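Side-chain contacts in sesquisabinene B synthase 2 (Santalum album, PDB 6A2A), which probably cyclises farnesyl diphosphate to the sesquiterpene sesquisabinene B, with magnesium or manganese ions as cofactor: residues Leu211-His216 and Gly531-Tyr536; Ile220-Arg225 and Ser285-Ile290; Asn250-Phe255 and Phe294-Gly299. One frame throughout, in Å; residues are numbered along the deposited sequence.

From the N terminus, the chain first reaches residues 211-216, the end of helix 201-212 and the turn after it, which meet 531-536 to close interaction 1, the longest loop of the three. The other two contacts both fall within that loop. Helix 220-232 meets helix 281-292 in interaction 2, closing a loop of 59 intervening residues, while helix 239-270 meets the turn at 294-299 in interaction 3, closing one of 38; their segments alternate along the chain, so these two cross. Interactions 1 and 2 touch where Phe534 packs on Tyr222, and interactions 2 and 3 where Arg221 lies against Val252 and Phe294. Interactions 1 and 3, about 22 Å apart between centres, do not touch.

Interaction 1 of 3, residues Leu211-His216 and Gly531-Tyr536; sequences LDLPLH and GSHFFY
Leu213 reaches across to His533 near the end of helix 521-535, a buried apolar contact in the all-helical fold of a plant terpene synthase. Leu213 is the first residue to leave helical geometry after helix 201-212, and its side chain reaches from this turn to the other helix. Both methyls touch His533. CD1 lies 3.7 Å from the backbone O of His533 and also meets the next residue, 4.1 Å from CA of Phe534. CD2 rests 3.9 Å from CB of His533 and comes obliquely toward the imidazole, with ND1 at 4.1 Å. The branch gets there because CG of Leu213 stands beside its own backbone N and anti to the carbonyl carbon (chi1 -75°). No hydrogen bond joins the two segments. The polar end of His533 is held by others: NE2 is hydrogen-bonded to NE1 of Trp504, and its ring stacks with that of Trp217. Leu213 packs at the CB end. Replacing Leu213 with an alanine would probably open a gap beside CB of His533 and the backbone of His533 and Phe534. The His533 side chain is about 10 Å from that of Asn460, a magnesium ligand in a structure of this protein, though no metal is bound to this chain here. On the turn side, the backbone O of Leu213 accepts a hydrogen bond from NE of Arg218.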
ATOM      1  N   LEU A 211      -4.536  -5.730  41.368  1.00 19.02           N
ATOM      2  CA  LEU A 211      -4.597  -4.456  42.048  1.00 19.82           C
ATOM      3  C   LEU A 211      -4.164  -3.311  41.110  1.00 23.09           C
ATOM      4  O   LEU A 211      -4.665  -2.186  41.220  1.00 22.06           O
ATOM      5  CB  LEU A 211      -3.746  -4.519  43.311  1.00 21.10           C
ATOM      6  CG  LEU A 211      -4.367  -5.336  44.445  1.00 20.51           C
ATOM      7  CD1 LEU A 211      -3.380  -5.480  45.589  1.00 23.74           C
ATOM      8  CD2 LEU A 211      -5.648  -4.674  44.959  1.00 22.56           C
ATOM      9  N   ASP A 212      -3.231  -3.587  40.219  1.00 22.45           N
ATOM     10  CA  ASP A 212      -2.878  -2.617  39.160  1.00 21.43           C
ATOM     11  C   ASP A 212      -4.051  -2.357  38.243  1.00 22.06           C
ATOM     12  O   ASP A 212      -4.408  -1.182  38.029  1.00 22.46           O
ATOM     13  CB  ASP A 212      -1.674  -3.083  38.342  1.00 21.81           C
ATOM     14  CG  ASP A 212      -0.355  -2.943  39.081  1.00 27.28           C
ATOM     15  OD1 ASP A 212      -0.264  -2.335  40.146  1.00 27.33           O
ATOM     16  OD2 ASP A 212       0.594  -3.512  38.552  1.00 28.80           O
ATOM     17  N   LEU A 213      -4.645  -3.411  37.669  1.00 19.55           N
ATOM     18  CA  LEU A 213      -5.868  -3.307  36.830  1.00 18.67           C
ATOM     19  C   LEU A 213      -6.671  -4.594  36.980  1.00 18.77           C
ATOM     20  O   LEU A 213      -6.122  -5.687  36.793  1.00 18.83           O
ATOM     21  CB  LEU A 213      -5.544  -3.119  35.346  1.00 18.22           C
ATOM     22  CG  LEU A 213      -5.061  -1.737  34.909  1.00 20.21           C
ATOM     23  CD1 LEU A 213      -4.602  -1.791  33.466  1.00 19.36           C
ATOM     24  CD2 LEU A 213      -6.115  -0.668  35.096  1.00 21.86           C
ATOM     25  N   PRO A 214      -7.973  -4.491  37.262  1.00 18.74           N
ATOM     26  CA  PRO A 214      -8.788  -5.697  37.232  1.00 18.79           C
ATOM     27  C   PRO A 214      -8.844  -6.355  35.853  1.00 18.32           C
ATOM     28  O   PRO A 214      -8.650  -5.692  34.823  1.00 16.67           O
ATOM     29  CB  PRO A 214     -10.179  -5.255  37.702  1.00 18.66           C
ATOM     30  CG  PRO A 214     -10.171  -3.777  37.511  1.00 18.99           C
ATOM     31  CD  PRO A 214      -8.741  -3.292  37.598  1.00 20.05           C
ATOM     32  N   LEU A 215      -9.100  -7.667  35.781  1.00 17.18           N
ATOM     33  CA  LEU A 215      -9.155  -8.370  34.578  1.00 17.22           C
ATOM     34  C   LEU A 215     -10.133  -7.706  33.585  1.00 18.65           C
ATOM     35  O   LEU A 215      -9.870  -7.672  32.381  1.00 17.09           O
ATOM     36  CB  LEU A 215      -9.578  -9.824  34.859  1.00 18.01           C
ATOM     37  CG  LEU A 215      -9.698 -10.727  33.654  1.00 19.48           C
ATOM     38  CD1 LEU A 215      -8.395 -10.823  32.926  1.00 21.33           C
ATOM     39  CD2 LEU A 215     -10.157 -12.137  34.038  1.00 21.24           C
ATOM     40  N   HIS A 216     -11.240  -7.229  34.120  1.00 17.82           N
ATOM     41  CA  HIS A 216     -12.310  -6.659  33.305  1.00 16.99           C
ATOM     42  C   HIS A 216     -11.787  -5.422  32.557  1.00 18.54           C
ATOM     43  O   HIS A 216     -12.363  -5.074  31.529  1.00 18.40           O
ATOM     44  CB  HIS A 216     -13.489  -6.275  34.204  1.00 17.44           C
ATOM     45  CG  HIS A 216     -14.732  -5.903  33.462  1.00 17.83           C
ATOM     46  ND1 HIS A 216     -15.298  -6.728  32.525  1.00 17.92           N
ATOM     47  CD2 HIS A 216     -15.572  -4.846  33.607  1.00 19.08           C
ATOM     48  CE1 HIS A 216     -16.437  -6.172  32.083  1.00 19.40           C
ATOM     49  NE2 HIS A 216     -16.656  -5.062  32.758  1.00 16.38           N
ATOM     50  N   GLY A 531      -7.846  -0.748  26.242  1.00 15.71           N
ATOM     51  CA  GLY A 531      -6.602  -0.197  25.676  1.00 16.71           C
ATOM     52  C   GLY A 531      -6.148   1.039  26.426  1.00 17.75           C
ATOM     53  O   GLY A 531      -4.954   1.185  26.688  1.00 18.58           O
ATOM     54  N   SER A 532      -7.062   1.967  26.748  1.00 16.95           N
ATOM     55  CA  SER A 532      -6.694   3.178  27.446  1.00 18.38           C
ATOM     56  C   SER A 532      -6.163   2.876  28.852  1.00 16.93           C
ATOM     57  O   SER A 532      -5.164   3.448  29.284  1.00 18.52           O
ATOM     58  CB  SER A 532      -7.857   4.168  27.485  1.00 19.17           C
ATOM     59  OG  SER A 532      -8.160   4.536  26.150  1.00 24.91           O
ATOM     60  N   HIS A 533      -6.833   2.000  29.543  1.00 17.40           N
ATOM     61  CA  HIS A 533      -6.371   1.651  30.890  1.00 17.08           C
ATOM     62  C   HIS A 533      -4.963   1.068  30.808  1.00 17.11           C
ATOM     63  O   HIS A 533      -4.107   1.435  31.655  1.00 18.57           O
ATOM     64  CB  HIS A 533      -7.226   0.561  31.587  1.00 18.48           C
ATOM     65  CG  HIS A 533      -8.545   1.011  32.122  1.00 17.27           C
ATOM     66  ND1 HIS A 533      -8.657   1.904  33.135  1.00 16.68           N
ATOM     67  CD2 HIS A 533      -9.795   0.686  31.745  1.00 17.13           C
ATOM     68  CE1 HIS A 533      -9.923   2.059  33.420  1.00 18.83           C
ATOM     69  NE2 HIS A 533     -10.637   1.363  32.566  1.00 17.35           N
ATOM     70  N   PHE A 534      -4.746   0.206  29.821  1.00 19.07           N
ATOM     71  CA  PHE A 534      -3.497  -0.535  29.763  1.00 18.25           C
ATOM     72  C   PHE A 534      -2.347   0.391  29.378  1.00 21.72           C
ATOM     73  O   PHE A 534      -1.225   0.281  29.958  1.00 22.28           O
ATOM     74  CB  PHE A 534      -3.607  -1.681  28.776  1.00 19.74           C
ATOM     75  CG  PHE A 534      -2.388  -2.555  28.771  1.00 20.18           C
ATOM     76  CD1 PHE A 534      -2.034  -3.252  29.910  1.00 20.01           C
ATOM     77  CD2 PHE A 534      -1.691  -2.730  27.603  1.00 19.32           C
ATOM     78  CE1 PHE A 534      -0.955  -4.124  29.880  1.00 22.18           C
ATOM     79  CE2 PHE A 534      -0.604  -3.593  27.576  1.00 21.89           C
ATOM     80  CZ  PHE A 534      -0.257  -4.279  28.714  1.00 20.99           C
ATOM     81  N   PHE A 535      -2.594   1.296  28.439  1.00 18.18           N
ATOM     82  CA  PHE A 535      -1.519   2.118  27.880  1.00 18.34           C
ATOM     83  C   PHE A 535      -1.318   3.438  28.640  1.00 21.67           C
ATOM     84  O   PHE A 535      -0.324   4.161  28.376  1.00 22.28           O
ATOM     85  CB  PHE A 535      -1.723   2.334  26.362  1.00 18.77           C
ATOM     86  CG  PHE A 535      -1.331   1.138  25.553  1.00 21.78           C
ATOM     87  CD1 PHE A 535       0.004   0.732  25.498  1.00 26.09           C
ATOM     88  CD2 PHE A 535      -2.291   0.335  24.970  1.00 21.83           C
ATOM     89  CE1 PHE A 535       0.354  -0.436  24.835  1.00 25.75           C
ATOM     90  CE2 PHE A 535      -1.943  -0.818  24.291  1.00 22.63           C
ATOM     91  CZ  PHE A 535      -0.619  -1.184  24.200  1.00 28.37           C
ATOM     92  N   TYR A 536      -2.212   3.815  29.541  1.00 21.30           N
ATOM     93  CA  TYR A 536      -2.013   5.033  30.383  1.00 25.17           C
ATOM     94  C   TYR A 536      -2.030   4.690  31.882  1.00 26.52           C
ATOM     95  O   TYR A 536      -2.600   5.385  32.688  1.00 32.67           O
ATOM     96  CB  TYR A 536      -3.069   6.061  29.958  1.00 25.20           C
ATOM     97  CG  TYR A 536      -3.052   6.320  28.471  1.00 25.85           C
ATOM     98  CD1 TYR A 536      -1.989   6.959  27.843  1.00 31.28           C
ATOM     99  CD2 TYR A 536      -4.111   5.944  27.675  1.00 29.75           C
ATOM    100  CE1 TYR A 536      -1.984   7.177  26.467  1.00 33.67           C
ATOM    101  CE2 TYR A 536      -4.118   6.143  26.309  1.00 32.37           C
ATOM    102  CZ  TYR A 536      -3.032   6.724  25.692  1.00 36.65           C
ATOM    103  OH  TYR A 536      -3.086   6.911  24.333  1.00 43.41           O
TER

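Interaction 2 of 3, residues Ile220-Arg225 and Ser285-Ile290; sequences IRYEAR and SYMYAI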
ATOM      1  N   ILE A 220      -7.503  -7.954  25.983  1.00 17.44           N
ATOM      2  CA  ILE A 220      -7.457  -9.456  25.764  1.00 18.56           C
ATOM      3  C   ILE A 220      -6.043  -9.888  25.361  1.00 18.45           C
ATOM      4  O   ILE A 220      -5.499 -10.793  25.972  1.00 19.40           O
ATOM      5  CB  ILE A 220      -8.470  -9.940  24.729  1.00 19.87           C
ATOM      6  CG1 ILE A 220      -9.878  -9.599  25.200  1.00 23.69           C
ATOM      7  CG2 ILE A 220      -8.364 -11.438  24.514  1.00 22.12           C
ATOM      8  CD1 ILE A 220     -10.930  -9.671  24.089  1.00 28.91           C
ATOM      9  N   ARG A 221      -5.436  -9.213  24.404  1.00 16.33           N
ATOM     10  CA  ARG A 221      -4.267  -9.766  23.731  1.00 17.57           C
ATOM     11  C   ARG A 221      -3.036  -9.649  24.621  1.00 19.68           C
ATOM     12  O   ARG A 221      -2.241 -10.609  24.705  1.00 20.18           O
ATOM     13  CB  ARG A 221      -3.996  -9.093  22.384  1.00 18.03           C
ATOM     14  CG  ARG A 221      -2.841  -9.733  21.619  1.00 18.51           C
ATOM     15  CD  ARG A 221      -3.136 -11.194  21.303  1.00 18.99           C
ATOM     16  NE  ARG A 221      -2.062 -11.710  20.462  1.00 19.87           N
ATOM     17  CZ  ARG A 221      -1.931 -12.981  20.066  1.00 22.02           C
ATOM     18  NH1 ARG A 221      -2.857 -13.894  20.392  1.00 20.03           N
ATOM     19  NH2 ARG A 221      -0.850 -13.312  19.380  1.00 20.21           N
ATOM     20  N   TYR A 222      -2.858  -8.506  25.274  1.00 19.60           N
ATOM     21  CA  TYR A 222      -1.706  -8.324  26.142  1.00 20.05           C
ATOM     22  C   TYR A 222      -1.878  -9.153  27.419  1.00 21.90           C
ATOM     23  O   TYR A 222      -0.872  -9.628  27.947  1.00 18.43           O
ATOM     24  CB  TYR A 222      -1.446  -6.857  26.462  1.00 18.05           C
ATOM     25  CG  TYR A 222      -1.040  -6.060  25.255  1.00 18.15           C
ATOM     26  CD1 TYR A 222      -1.996  -5.463  24.434  1.00 20.40           C
ATOM     27  CD2 TYR A 222       0.287  -5.892  24.907  1.00 19.70           C
ATOM     28  CE1 TYR A 222      -1.635  -4.786  23.277  1.00 19.76           C
ATOM     29  CE2 TYR A 222       0.653  -5.200  23.765  1.00 20.97           C
ATOM     30  CZ  TYR A 222      -0.311  -4.640  22.946  1.00 19.63           C
ATOM     31  OH  TYR A 222       0.008  -3.937  21.813  1.00 20.65           O
ATOM     32  N   GLU A 223      -3.125  -9.333  27.885  1.00 17.81           N
ATOM     33  CA  GLU A 223      -3.368 -10.219  29.038  1.00 19.66           C
ATOM     34  C   GLU A 223      -3.010 -11.663  28.665  1.00 20.54           C
ATOM     35  O   GLU A 223      -2.497 -12.408  29.543  1.00 20.78           O
ATOM     36  CB  GLU A 223      -4.828 -10.135  29.511  1.00 18.82           C
ATOM     37  CG  GLU A 223      -5.102 -10.954  30.774  1.00 20.98           C
ATOM     38  CD  GLU A 223      -4.313 -10.571  32.013  1.00 17.87           C
ATOM     39  OE1 GLU A 223      -3.581  -9.526  32.056  1.00 20.52           O
ATOM     40  OE2 GLU A 223      -4.330 -11.445  32.981  1.00 22.08           O
ATOM     41  N   ALA A 224      -3.286 -12.059  27.455  1.00 20.07           N
ATOM     42  CA  ALA A 224      -3.027 -13.445  27.030  1.00 20.91           C
ATOM     43  C   ALA A 224      -1.528 -13.753  27.169  1.00 22.13           C
ATOM     44  O   ALA A 224      -1.147 -14.840  27.668  1.00 23.06           O
ATOM     45  CB  ALA A 224      -3.507 -13.699  25.644  1.00 20.99           C
ATOM     46  N   ARG A 225      -0.697 -12.836  26.727  1.00 22.19           N
ATOM     47  CA  ARG A 225       0.736 -13.110  26.792  1.00 22.18           C
ATOM     48  C   ARG A 225       1.240 -13.173  28.236  1.00 22.66           C
ATOM     49  O   ARG A 225       2.139 -13.992  28.535  1.00 23.12           O
ATOM     50  CB  ARG A 225       1.552 -12.036  26.072  1.00 21.90           C
ATOM     51  CG  ARG A 225       3.037 -12.363  26.000  1.00 23.46           C
ATOM     52  CD  ARG A 225       3.313 -13.603  25.186  1.00 24.37           C
ATOM     53  NE  ARG A 225       4.732 -14.013  25.357  1.00 24.52           N
ATOM     54  CZ  ARG A 225       5.207 -14.781  26.341  1.00 29.95           C
ATOM     55  NH1 ARG A 225       4.417 -15.164  27.327  1.00 26.96           N
ATOM     56  NH2 ARG A 225       6.473 -15.206  26.307  1.00 30.48           N
ATOM     57  N   SER A 285       0.290   3.466  17.624  1.00 16.15           N
ATOM     58  CA  SER A 285      -1.082   3.331  17.179  1.00 17.69           C
ATOM     59  C   SER A 285      -1.405   1.857  16.955  1.00 17.95           C
ATOM     60  O   SER A 285      -2.417   1.383  17.328  1.00 15.97           O
ATOM     61  CB  SER A 285      -1.349   4.089  15.888  1.00 18.93           C
ATOM     62  OG  SER A 285      -2.618   3.811  15.410  1.00 19.71           O
ATOM     63  N   TYR A 286      -0.495   1.168  16.314  1.00 16.86           N
ATOM     64  CA  TYR A 286      -0.687  -0.234  16.037  1.00 16.66           C
ATOM     65  C   TYR A 286      -0.770  -1.034  17.339  1.00 17.05           C
ATOM     66  O   TYR A 286      -1.629  -1.840  17.493  1.00 17.56           O
ATOM     67  CB  TYR A 286       0.352  -0.805  15.062  1.00 17.54           C
ATOM     68  CG  TYR A 286       0.077  -2.250  14.708  1.00 18.01           C
ATOM     69  CD1 TYR A 286      -0.988  -2.607  13.938  1.00 18.04           C
ATOM     70  CD2 TYR A 286       0.852  -3.250  15.210  1.00 23.14           C
ATOM     71  CE1 TYR A 286      -1.262  -3.927  13.654  1.00 19.38           C
ATOM     72  CE2 TYR A 286       0.590  -4.554  14.938  1.00 21.16           C
ATOM     73  CZ  TYR A 286      -0.472  -4.902  14.162  1.00 20.27           C
ATOM     74  OH  TYR A 286      -0.693  -6.221  13.920  1.00 22.99           O
ATOM     75  N   MET A 287       0.105  -0.748  18.282  1.00 17.44           N
ATOM     76  CA  MET A 287       0.057  -1.490  19.550  1.00 18.48           C
ATOM     77  C   MET A 287      -1.290  -1.276  20.252  1.00 18.87           C
ATOM     78  O   MET A 287      -1.788  -2.239  20.871  1.00 19.00           O
ATOM     79  CB  MET A 287       1.229  -1.117  20.453  1.00 18.68           C
ATOM     80  CG  MET A 287       2.539  -1.614  19.915  1.00 19.97           C
ATOM     81  SD  MET A 287       3.927  -1.189  20.993  1.00 23.31           S
ATOM     82  CE  MET A 287       3.371  -1.837  22.563  1.00 22.74           C
ATOM     83  N   TYR A 288      -1.851  -0.081  20.199  1.00 17.10           N
ATOM     84  CA  TYR A 288      -3.132   0.187  20.783  1.00 17.45           C
ATOM     85  C   TYR A 288      -4.200  -0.541  19.980  1.00 17.18           C
ATOM     86  O   TYR A 288      -5.120  -1.108  20.556  1.00 17.49           O
ATOM     87  CB  TYR A 288      -3.415   1.695  20.792  1.00 19.46           C
ATOM     88  CG  TYR A 288      -4.568   2.098  21.683  1.00 22.35           C
ATOM     89  CD1 TYR A 288      -5.883   1.776  21.367  1.00 29.09           C
ATOM     90  CD2 TYR A 288      -4.360   2.879  22.801  1.00 25.87           C
ATOM     91  CE1 TYR A 288      -6.941   2.171  22.180  1.00 25.16           C
ATOM     92  CE2 TYR A 288      -5.408   3.315  23.597  1.00 28.02           C
ATOM     93  CZ  TYR A 288      -6.702   2.916  23.314  1.00 30.03           C
ATOM     94  OH  TYR A 288      -7.711   3.377  24.125  1.00 30.46           O
ATOM     95  N   ALA A 289      -4.080  -0.583  18.643  1.00 16.67           N
ATOM     96  CA  ALA A 289      -5.101  -1.218  17.835  1.00 17.19           C
ATOM     97  C   ALA A 289      -5.208  -2.701  18.239  1.00 17.98           C
ATOM     98  O   ALA A 289      -6.319  -3.248  18.295  1.00 19.76           O
ATOM     99  CB  ALA A 289      -4.802  -1.086  16.360  1.00 17.65           C
ATOM    100  N   ILE A 290      -4.084  -3.348  18.509  1.00 17.30           N
ATOM    101  CA  ILE A 290      -4.113  -4.751  18.951  1.00 19.89           C
ATOM    102  C   ILE A 290      -4.942  -4.908  20.240  1.00 20.47           C
ATOM    103  O   ILE A 290      -5.576  -5.965  20.439  1.00 21.10           O
ATOM    104  CB  ILE A 290      -2.695  -5.285  19.116  1.00 21.23           C
ATOM    105  CG1 ILE A 290      -2.039  -5.504  17.746  1.00 24.23           C
ATOM    106  CG2 ILE A 290      -2.675  -6.566  19.956  1.00 22.54           C
ATOM    107  CD1 ILE A 290      -0.543  -5.800  17.855  1.00 28.78           C
TER
HETATM  108  O   HOH W   1      -6.684  -7.194  22.649  1.00 17.99           O
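Segments 220-225 and 285-290, parts of helices 220-232 and 281-292, run nearly at right angles (85°), their axes 10.3 Å apart at closest approach, and their CA atoms come nearest at Arg221 and Ile290. This is helix-on-helix packing in the interior of the all-alpha terpene synthase fold. Tyr222 carries the polar link: its OH donates a hydrogen bond of 2.6 Å to the backbone O of Met287. The donor stands well to the side of the carbonyl, at a C=O...O angle of 114° and tilted 26° from its plane, and the acceptor lies at the edge of the phenol ring. The same OH sits 3.4 Å from CB of Met287. Ile290 fills the angle between Tyr222 and Arg221 with one methyl, CG2, which lies 3.9 Å from CE1 of the tyrosine and 3.6 Å from CG of the arginine. Beyond that methylene the Arg221 chain bends at chi2 and leads away from Ile290, toward Phe249, whose backbone O is hydrogen-bonded to NH2 and whose ring makes a cation-pi contact. At the start of helix 220-232 a water bridges the two backbones: it accepts from N of Arg221 at 3.0 Å and sits 2.8 Å from O of Ile290.

Interaction 3 of 3, residues Asn250-Phe255 and Phe294-Gly299; sequences NIVQSF and FEPNLG
Val252 and Phe255, one turn apart on the long helix 239-270, receive Pro296 between them, on the turn that joins helix 281-292 to helix 299-321 in this all-helical terpene synthase fold. The buried, many-sided part is at Val252. There CG1, anti to the backbone N (chi1 177°), lies 3.9 Å from CD of Pro296 and equally far from the backbone O of Phe294. The same methyl meets the Phe294 ring at its edge, near the ring plane, with CD1 at 4.3 Å. CG2 of Val252 lies 4.0 Å from CG of Pro296, the two side chains crossing at about a right angle. This inner half is backed by further residues: Tyr95 meets Phe294 edge-to-face, Arg221 packs on both Val252 and Phe294, and NE2 of His256 is hydrogen-bonded to O of Phe294. The solvent side packs just as closely, but Phe255 is exposed, and across this contact it has a single partner, Pro296, which is itself partly exposed. No hydrogen bond crosses between the segments, and the turn holds its own shape, with N of Gly299 bonded to O of Pro296 at 3.0 Å. The outer contact is a CH-pi one: CB of Pro296 stands over the centre of the Phe255 ring, 3.8 Å from the centroid and only 8° off the ring normal.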
ATOM      1  N   ASN A 250       1.511 -17.720  18.775  1.00 26.50           N
ATOM      2  CA  ASN A 250       2.490 -17.502  17.734  1.00 27.00           C
ATOM      3  C   ASN A 250       1.833 -17.379  16.349  1.00 27.30           C
ATOM      4  O   ASN A 250       2.332 -16.585  15.512  1.00 28.50           O
ATOM      5  CB  ASN A 250       3.569 -18.587  17.739  1.00 26.66           C
ATOM      6  CG  ASN A 250       4.533 -18.495  18.895  1.00 30.84           C
ATOM      7  OD1 ASN A 250       4.495 -17.564  19.718  1.00 30.13           O
ATOM      8  ND2 ASN A 250       5.402 -19.490  18.986  1.00 30.28           N
ATOM      9  N   ILE A 251       0.770 -18.123  16.065  1.00 25.16           N
ATOM     10  CA  ILE A 251       0.156 -18.054  14.748  1.00 26.26           C
ATOM     11  C   ILE A 251      -0.493 -16.663  14.569  1.00 26.57           C
ATOM     12  O   ILE A 251      -0.298 -16.017  13.548  1.00 25.54           O
ATOM     13  CB  ILE A 251      -0.865 -19.184  14.560  1.00 27.62           C
ATOM     14  CG1 ILE A 251      -0.141 -20.536  14.513  1.00 32.14           C
ATOM     15  CG2 ILE A 251      -1.725 -18.949  13.338  1.00 28.78           C
ATOM     16  CD1 ILE A 251      -1.071 -21.735  14.616  1.00 32.50           C
ATOM     17  N   VAL A 252      -1.245 -16.241  15.578  1.00 24.90           N
ATOM     18  CA  VAL A 252      -1.864 -14.901  15.540  1.00 25.16           C
ATOM     19  C   VAL A 252      -0.740 -13.865  15.425  1.00 22.60           C
ATOM     20  O   VAL A 252      -0.834 -12.983  14.576  1.00 26.31           O
ATOM     21  CB  VAL A 252      -2.754 -14.633  16.760  1.00 23.72           C
ATOM     22  CG1 VAL A 252      -3.314 -13.216  16.715  1.00 24.41           C
ATOM     23  CG2 VAL A 252      -3.894 -15.619  16.847  1.00 25.29           C
ATOM     24  N   GLN A 253       0.310 -13.992  16.207  1.00 23.53           N
ATOM     25  CA  GLN A 253       1.403 -13.043  16.145  1.00 25.25           C
ATOM     26  C   GLN A 253       1.934 -12.926  14.715  1.00 27.04           C
ATOM     27  O   GLN A 253       2.370 -11.826  14.316  1.00 26.00           O
ATOM     28  CB  GLN A 253       2.498 -13.429  17.127  1.00 22.95           C
ATOM     29  CG  GLN A 253       3.627 -12.444  17.223  1.00 23.98           C
ATOM     30  CD  GLN A 253       4.778 -12.963  18.047  1.00 26.28           C
ATOM     31  OE1 GLN A 253       5.496 -13.870  17.618  1.00 29.50           O
ATOM     32  NE2 GLN A 253       4.939 -12.428  19.245  1.00 23.13           N
ATOM     33  N   SER A 254       2.025 -14.048  13.967  1.00 27.54           N
ATOM     34  CA  SER A 254       2.580 -13.988  12.567  1.00 29.17           C
ATOM     35  C   SER A 254       1.684 -13.126  11.681  1.00 26.12           C
ATOM     36  O   SER A 254       2.215 -12.478  10.809  1.00 28.07           O
ATOM     37  CB  SER A 254       2.793 -15.361  11.909  1.00 29.92           C
ATOM     38  OG  SER A 254       1.541 -15.957  11.534  1.00 34.76           O
ATOM     39  N   PHE A 255       0.364 -13.169  11.875  1.00 25.88           N
ATOM     40  CA  PHE A 255      -0.542 -12.258  11.156  1.00 27.58           C
ATOM     41  C   PHE A 255      -0.237 -10.797  11.538  1.00 25.26           C
ATOM     42  O   PHE A 255      -0.163  -9.932  10.653  1.00 23.14           O
ATOM     43  CB  PHE A 255      -2.019 -12.478  11.462  1.00 29.61           C
ATOM     44  CG  PHE A 255      -2.655 -13.674  10.824  1.00 34.66           C
ATOM     45  CD1 PHE A 255      -3.241 -13.570   9.576  1.00 35.40           C
ATOM     46  CD2 PHE A 255      -2.726 -14.885  11.514  1.00 34.27           C
ATOM     47  CE1 PHE A 255      -3.866 -14.670   9.008  1.00 42.34           C
ATOM     48  CE2 PHE A 255      -3.340 -15.991  10.937  1.00 37.72           C
ATOM     49  CZ  PHE A 255      -3.918 -15.872   9.687  1.00 37.88           C
ATOM     50  N   PHE A 294      -7.715  -7.842  18.134  1.00 20.08           N
ATOM     51  CA  PHE A 294      -6.520  -8.601  17.831  1.00 17.53           C
ATOM     52  C   PHE A 294      -6.786  -9.733  16.817  1.00 20.67           C
ATOM     53  O   PHE A 294      -5.828 -10.264  16.220  1.00 22.30           O
ATOM     54  CB  PHE A 294      -5.908  -9.185  19.121  1.00 18.70           C
ATOM     55  CG  PHE A 294      -6.721 -10.359  19.627  1.00 19.16           C
ATOM     56  CD1 PHE A 294      -6.506 -11.621  19.122  1.00 20.71           C
ATOM     57  CD2 PHE A 294      -7.728 -10.176  20.562  1.00 20.31           C
ATOM     58  CE1 PHE A 294      -7.275 -12.688  19.567  1.00 22.50           C
ATOM     59  CE2 PHE A 294      -8.563 -11.227  20.930  1.00 22.10           C
ATOM     60  CZ  PHE A 294      -8.289 -12.487  20.462  1.00 22.62           C
ATOM     61  N   GLU A 295      -8.041 -10.136  16.614  1.00 21.02           N
ATOM     62  CA  GLU A 295      -8.328 -11.338  15.834  1.00 23.18           C
ATOM     63  C   GLU A 295      -7.814 -11.235  14.397  1.00 21.90           C
ATOM     64  O   GLU A 295      -8.019 -10.263  13.673  1.00 22.05           O
ATOM     65  CB  GLU A 295      -9.824 -11.660  15.835  1.00 23.38           C
ATOM     66  CG  GLU A 295     -10.401 -11.838  17.207  1.00 27.10           C
ATOM     67  CD  GLU A 295     -10.860 -10.641  18.028  1.00 31.96           C
ATOM     68  OE1 GLU A 295     -10.362  -9.497  17.846  1.00 22.50           O
ATOM     69  OE2 GLU A 295     -11.631 -10.899  18.976  1.00 43.25           O
ATOM     70  N   PRO A 296      -7.157 -12.299  13.921  1.00 24.51           N
ATOM     71  CA  PRO A 296      -6.735 -12.334  12.563  1.00 23.23           C
ATOM     72  C   PRO A 296      -7.816 -11.998  11.531  1.00 21.59           C
ATOM     73  O   PRO A 296      -7.483 -11.298  10.511  1.00 24.71           O
ATOM     74  CB  PRO A 296      -6.298 -13.773  12.337  1.00 24.39           C
ATOM     75  CG  PRO A 296      -5.867 -14.228  13.677  1.00 27.50           C
ATOM     76  CD  PRO A 296      -6.659 -13.437  14.686  1.00 26.20           C
ATOM     77  N   ASN A 297      -9.066 -12.412  11.748  1.00 23.83           N
ATOM     78  CA  ASN A 297     -10.047 -12.265  10.688  1.00 26.64           C
ATOM     79  C   ASN A 297     -10.485 -10.796  10.561  1.00 28.06           C
ATOM     80  O   ASN A 297     -11.276 -10.481   9.673  1.00 25.47           O
ATOM     81  CB  ASN A 297     -11.274 -13.149  10.876  1.00 33.11           C
ATOM     82  CG  ASN A 297     -11.023 -14.584  10.441  1.00 37.73           C
ATOM     83  OD1 ASN A 297     -10.079 -14.873   9.704  1.00 39.69           O
ATOM     84  ND2 ASN A 297     -11.872 -15.486  10.904  1.00 42.52           N
ATOM     85  N   LEU A 298     -10.026  -9.943  11.471  1.00 23.59           N
ATOM     86  CA  LEU A 298     -10.307  -8.501  11.379  1.00 20.83           C
ATOM     87  C   LEU A 298      -9.036  -7.730  11.005  1.00 22.02           C
ATOM     88  O   LEU A 298      -8.998  -6.520  11.297  1.00 20.75           O
ATOM     89  CB  LEU A 298     -10.851  -8.012  12.721  1.00 22.87           C
ATOM     90  CG  LEU A 298     -12.325  -8.336  12.963  1.00 26.90           C
ATOM     91  CD1 LEU A 298     -12.726  -8.121  14.412  1.00 29.48           C
ATOM     92  CD2 LEU A 298     -13.166  -7.483  12.030  1.00 32.92           C
ATOM     93  N   GLY A 299      -8.066  -8.359  10.327  1.00 20.84           N
ATOM     94  CA  GLY A 299      -6.826  -7.729   9.900  1.00 23.32           C
ATOM     95  C   GLY A 299      -7.023  -6.431   9.121  1.00 22.42           C
ATOM     96  O   GLY A 299      -6.380  -5.423   9.395  1.00 22.52           O
TER